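Local coordinates for DNA-dependent metalloprotease SPRTN (Homo sapiens, PDB 6MDW), which is a zinc-dependent, DNA-activated endopeptidase that cleaves proteins covalently cross-linked to DNA during replication, helping to preserve genome integrity, at residues C68-S73 with L90-H95. Numbering follows the deposited sequence.
Sequences CSIRLS and LHEMIH. With ZN (zinc ion), chain F.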
loop_
_atom_site.group_PDB
_atom_site.type_symbol
_atom_site.label_atom_id
_atom_site.label_comp_id
_atom_site.label_asym_id
_atom_site.label_seq_id
_atom_site.Cartn_x
_atom_site.Cartn_y
_atom_site.Cartn_z
ATOM N N CYS A 68 9.933 6.605 5.679
ATOM C CA CYS A 68 8.949 5.821 4.943
ATOM C C CYS A 68 7.570 6.470 5.122
ATOM O O CYS A 68 7.220 6.918 6.224
ATOM C CB CYS A 68 8.948 4.376 5.438
ATOM S SG CYS A 68 7.673 3.360 4.671
ATOM N N SER A 69 6.811 6.570 4.018
ATOM C CA SER A 69 5.485 7.187 3.980
ATOM C C SER A 69 4.476 6.134 3.505
ATOM O O SER A 69 4.798 5.358 2.589
ATOM C CB SER A 69 5.463 8.389 3.048
ATOM O OG SER A 69 6.216 9.487 3.570
ATOM N N ILE A 70 3.293 6.116 4.119
ATOM C CA ILE A 70 2.178 5.303 3.652
ATOM C C ILE A 70 1.043 6.254 3.294
ATOM O O ILE A 70 0.769 7.203 4.043
ATOM C CB ILE A 70 1.735 4.310 4.745
ATOM C CG1 ILE A 70 2.851 3.326 5.083
ATOM C CG2 ILE A 70 0.415 3.604 4.402
ATOM C CD1 ILE A 70 2.531 2.458 6.312
ATOM N N ARG A 71 0.346 5.964 2.183
ATOM C CA ARG A 71 -0.811 6.688 1.736
ATOM C C ARG A 71 -1.962 5.709 1.521
ATOM O O ARG A 71 -1.702 4.642 0.934
ATOM C CB ARG A 71 -0.475 7.406 0.428
ATOM C CG ARG A 71 0.787 8.240 0.528
ATOM C CD ARG A 71 0.495 9.430 1.405
ATOM N NE ARG A 71 1.599 10.364 1.392
ATOM C CZ ARG A 71 2.440 10.550 2.399
ATOM N NH1 ARG A 71 2.391 9.772 3.465
ATOM N NH2 ARG A 71 3.301 11.552 2.352
ATOM N N LEU A 72 -3.148 6.078 1.999
ATOM C CA LEU A 72 -4.376 5.302 1.846
ATOM C C LEU A 72 -5.347 6.115 0.988
ATOM O O LEU A 72 -5.515 7.326 1.226
ATOM C CB LEU A 72 -5.019 5.031 3.210
ATOM C CG LEU A 72 -4.306 3.997 4.083
ATOM C CD1 LEU A 72 -4.959 3.905 5.427
ATOM C CD2 LEU A 72 -4.305 2.622 3.450
ATOM N N SER A 73 -6.013 5.453 0.035
ATOM C CA SER A 73 -6.930 6.113 -0.890
ATOM C C SER A 73 -8.254 6.426 -0.202
ATOM O O SER A 73 -9.046 5.514 0.063
ATOM C CB SER A 73 -7.144 5.233 -2.082
ATOM O OG SER A 73 -8.140 5.797 -2.904
ATOM N N LEU A 90 -2.583 -2.527 7.204
ATOM C CA LEU A 90 -1.639 -3.501 7.796
ATOM C C LEU A 90 -0.703 -4.032 6.706
ATOM O O LEU A 90 0.478 -4.238 6.944
ATOM C CB LEU A 90 -2.409 -4.604 8.516
ATOM C CG LEU A 90 -2.973 -4.206 9.867
ATOM C CD1 LEU A 90 -3.946 -5.256 10.338
ATOM C CD2 LEU A 90 -1.869 -3.936 10.884
ATOM N N HIS A 91 -1.239 -4.262 5.492
ATOM C CA HIS A 91 -0.420 -4.675 4.365
ATOM C C HIS A 91 0.711 -3.670 4.112
ATOM O O HIS A 91 1.874 -4.041 4.016
ATOM C CB HIS A 91 -1.306 -4.859 3.128
ATOM C CG HIS A 91 -0.601 -5.248 1.874
ATOM N ND1 HIS A 91 -0.859 -6.456 1.227
ATOM C CD2 HIS A 91 0.319 -4.600 1.116
ATOM C CE1 HIS A 91 -0.097 -6.518 0.143
ATOM N NE2 HIS A 91 0.645 -5.405 0.054
ATOM N N GLU A 92 0.354 -2.386 4.037
ATOM C CA GLU A 92 1.352 -1.359 3.814
ATOM C C GLU A 92 2.358 -1.290 4.969
ATOM O O GLU A 92 3.542 -1.080 4.753
ATOM C CB GLU A 92 0.721 0.025 3.616
ATOM C CG GLU A 92 -0.225 0.105 2.426
ATOM C CD GLU A 92 0.361 -0.397 1.130
ATOM O OE1 GLU A 92 1.579 -0.262 0.881
ATOM O OE2 GLU A 92 -0.439 -0.971 0.345
ATOM N N MET A 93 1.877 -1.462 6.206
ATOM C CA MET A 93 2.799 -1.417 7.355
ATOM C C MET A 93 3.805 -2.567 7.340
ATOM O O MET A 93 4.936 -2.383 7.820
ATOM C CB MET A 93 1.987 -1.389 8.646
ATOM C CG MET A 93 1.231 -0.060 8.851
ATOM S SD MET A 93 0.213 -0.003 10.362
ATOM C CE MET A 93 1.500 0.178 11.599
ATOM N N ILE A 94 3.435 -3.716 6.775
ATOM C CA ILE A 94 4.391 -4.805 6.628
ATOM C C ILE A 94 5.489 -4.388 5.651
ATOM O O ILE A 94 6.671 -4.532 5.915
ATOM C CB ILE A 94 3.721 -6.114 6.172
ATOM C CG1 ILE A 94 2.742 -6.621 7.237
ATOM C CG2 ILE A 94 4.798 -7.129 5.899
ATOM C CD1 ILE A 94 1.908 -7.762 6.747
ATOM N N HIS A 95 5.105 -3.820 4.506
ATOM C CA HIS A 95 6.129 -3.297 3.582
ATOM C C HIS A 95 7.014 -2.282 4.307
ATOM O O HIS A 95 8.245 -2.274 4.146
ATOM C CB HIS A 95 5.474 -2.634 2.367
ATOM C CG HIS A 95 4.870 -3.568 1.361
ATOM N ND1 HIS A 95 5.531 -4.661 0.810
ATOM C CD2 HIS A 95 3.652 -3.525 0.777
ATOM C CE1 HIS A 95 4.704 -5.243 -0.060
ATOM N NE2 HIS A 95 3.541 -4.578 -0.087
HETATM ZN ZN ZN F . 1.978 -4.994 -1.423
#
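Ile70 touches only the methylenes of Glu92, CG2 resting 3.7 Å from Glu92 CB, and its methyls stop short of the flat carboxylate. The other flat groups of the helix, two imidazoles, bind the catalytic zinc through NE2, with His91 NE2 2.0 Å and His95 NE2 2.1 Å from the metal. The His91 ring takes an edge-to-face partner in His133, and its ND1 is hydrogen-bonded to the carbonyl of Thr130; both imidazoles also meet the ring of Phe114. His110 supplies the third histidine ligand.

In this SprT-like metalloprotease domain, strand 68-73, central in the three-stranded sheet, backs onto helix 82-100 through a small, wholly apolar contact, with no hydrogen bond between the two segments. At chi1 -63° CG1 of Ile70 stands beside the backbone nitrogen and CG2 opposite it. CG2 makes the closest approach to Glu92, while CD1 grazes Glu92 CB and comes within 3.8 Å of Met93 CG, the Ile70 and Met93 side chains crossing nearly at right angles. Met93 also reaches Phe29 and Phe32 of helix 25-36. Replacing Ile70 with an alanine would probably open a gap beside the Glu92 stem and leave Met93 CG without its neighbour from the strand.

The Glu92 chain bends at chi2 (-52°), turning the carboxylate to the zinc side of the helix, where OE2 is 5.0 Å from the metal, in the second shell rather than among the ligands. Here the HExxH motif separates its roles: histidines hold the metal, the active-site glutamate stands beside it, and apolar contact from Ile70 lies against its methylenes, consistent with limiting the stem's freedom.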